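Local coordinates for protein whirlin (Mus musculus, PDB 6FDD) that is a scaffold of the USH2 complex in hearing and vision, needed to elongate and maintain hair-cell stereocilia, and is represented here by its HHD2 domain, at residues A27-M30 with Y31-Q35. Residues are numbered along the deposited sequence; the frame is centred on the assembly and turned at random.
Sequences ATMM and YYLAQ
Tyr32 N donates to Thr28 O at 3.1 Å, the straightest of four successive i to i+4 hydrogen bonds, with an N-H...O angle of 170°. Tyr31 N to Ala27 O (2.9 Å), Leu33 N to Met29 O (3.0 Å) and Ala34 N to Met30 O (2.9 Å) complete the run. Thr28 turns its hydroxyl back one turn to Gln24 O, and its methyl, anti to the backbone N (chi1 -60° for OG1), is left to run alongside Tyr32. Thr28 CG2 meets the Tyr32 ring at its edge, in plane, 3.7 Å from CE2. One face of the Tyr32 ring has Tyr31 CD2 over its centre, 3.9 Å above the plane, while the Tyr31 ring takes Gln35 CG on a face of its own. An alanine in place of Tyr32 would probably leave the Thr28 methyl and Tyr31 CD2 without their aromatic neighbour and open a gap toward Ile41 and Ala49. On the buried side, Met29 and Leu33, the former a selenomethionine, lie side by side, with Met29 CG 4.1 Å from Leu33 CD2. Selenomethionine Met30 brings its SE to the same methyl from the exposed flank. Met29 and Leu33 both reach Leu13 of helix 11-20, and Leu33 also touches Met46 of helix 43-53. Such i to i+4 bonds are those of a regular alpha-helix, here helix 23-37, with one side buried against neighbouring helices of the all-helical HHD2 domain.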
loop_
_atom_site.group_PDB
_atom_site.type_symbol
_atom_site.label_atom_id
_atom_site.label_comp_id
_atom_site.label_asym_id
_atom_site.label_seq_id
_atom_site.Cartn_x
_atom_site.Cartn_y
_atom_site.Cartn_z
ATOM N N ALA A 27 -2.723 8.464 -7.188
ATOM C CA ALA A 27 -3.857 9.066 -6.471
ATOM C C ALA A 27 -4.698 7.957 -5.795
ATOM O O ALA A 27 -5.105 8.129 -4.648
ATOM C CB ALA A 27 -4.720 9.877 -7.432
ATOM N N THR A 28 -4.924 6.813 -6.491
ATOM C CA THR A 28 -5.681 5.685 -5.895
ATOM C C THR A 28 -4.946 5.118 -4.672
ATOM O O THR A 28 -5.553 4.927 -3.609
ATOM C CB THR A 28 -5.982 4.625 -6.971
ATOM O OG1 THR A 28 -6.756 5.232 -8.003
ATOM C CG2 THR A 28 -6.742 3.417 -6.410
HETATM N N MSE A 29 -3.638 4.874 -4.804
HETATM C CA MSE A 29 -2.857 4.364 -3.682
HETATM C C MSE A 29 -2.928 5.305 -2.483
HETATM O O MSE A 29 -3.200 4.848 -1.378
HETATM C CB MSE A 29 -1.391 4.127 -4.071
HETATM C CG MSE A 29 -0.562 3.641 -2.893
HETATM SE SE MSE A 29 1.239 3.302 -3.455
HETATM C CE MSE A 29 0.935 1.426 -3.701
HETATM N N MSE A 30 -2.707 6.618 -2.707
HETATM C CA MSE A 30 -2.714 7.613 -1.628
HETATM C C MSE A 30 -4.089 7.724 -0.979
HETATM O O MSE A 30 -4.172 7.828 0.243
HETATM C CB MSE A 30 -2.179 8.974 -2.104
HETATM C CG MSE A 30 -0.721 8.921 -2.583
HETATM SE SE MSE A 30 0.488 8.036 -1.306
HETATM C CE MSE A 30 0.672 9.478 -0.010
ATOM N N TYR A 31 -5.162 7.582 -1.785
ATOM C CA TYR A 31 -6.537 7.594 -1.286
ATOM C C TYR A 31 -6.761 6.466 -0.279
ATOM O O TYR A 31 -7.233 6.727 0.834
ATOM C CB TYR A 31 -7.547 7.489 -2.468
ATOM C CG TYR A 31 -8.962 7.237 -1.997
ATOM C CD1 TYR A 31 -9.655 8.197 -1.263
ATOM C CD2 TYR A 31 -9.586 6.010 -2.222
ATOM C CE1 TYR A 31 -10.942 7.956 -0.794
ATOM C CE2 TYR A 31 -10.876 5.755 -1.744
ATOM C CZ TYR A 31 -11.549 6.731 -1.040
ATOM O OH TYR A 31 -12.794 6.451 -0.557
ATOM N N TYR A 32 -6.436 5.204 -0.668
ATOM C CA TYR A 32 -6.637 4.049 0.227
ATOM C C TYR A 32 -5.787 4.133 1.477
ATOM O O TYR A 32 -6.267 3.823 2.571
ATOM C CB TYR A 32 -6.450 2.733 -0.511
ATOM C CG TYR A 32 -7.670 2.432 -1.366
ATOM C CD1 TYR A 32 -8.908 2.160 -0.780
ATOM C CD2 TYR A 32 -7.604 2.486 -2.752
ATOM C CE1 TYR A 32 -10.047 1.934 -1.558
ATOM C CE2 TYR A 32 -8.738 2.236 -3.542
ATOM C CZ TYR A 32 -9.957 1.978 -2.937
ATOM O OH TYR A 32 -11.090 1.735 -3.686
ATOM N N LEU A 33 -4.565 4.607 1.320
ATOM C CA LEU A 33 -3.660 4.789 2.461
ATOM C C LEU A 33 -4.222 5.826 3.460
ATOM O O LEU A 33 -4.173 5.597 4.667
ATOM C CB LEU A 33 -2.295 5.219 1.923
ATOM C CG LEU A 33 -1.230 4.099 1.733
ATOM C CD1 LEU A 33 -1.759 2.880 0.985
ATOM C CD2 LEU A 33 -0.033 4.635 0.999
ATOM N N ALA A 34 -4.835 6.928 2.944
ATOM C CA ALA A 34 -5.433 7.970 3.784
ATOM C C ALA A 34 -6.692 7.470 4.472
ATOM O O ALA A 34 -6.938 7.841 5.620
ATOM C CB ALA A 34 -5.717 9.227 2.969
ATOM N N GLN A 35 -7.484 6.609 3.790
ATOM C CA GLN A 35 -8.700 6.021 4.375
ATOM C C GLN A 35 -8.300 5.081 5.520
ATOM O O GLN A 35 -8.984 5.030 6.540
ATOM C CB GLN A 35 -9.503 5.246 3.298
ATOM C CG GLN A 35 -10.185 6.141 2.252
ATOM C CD GLN A 35 -11.350 6.956 2.776
ATOM O OE1 GLN A 35 -12.355 6.427 3.224
ATOM N NE2 GLN A 35 -11.270 8.267 2.681
#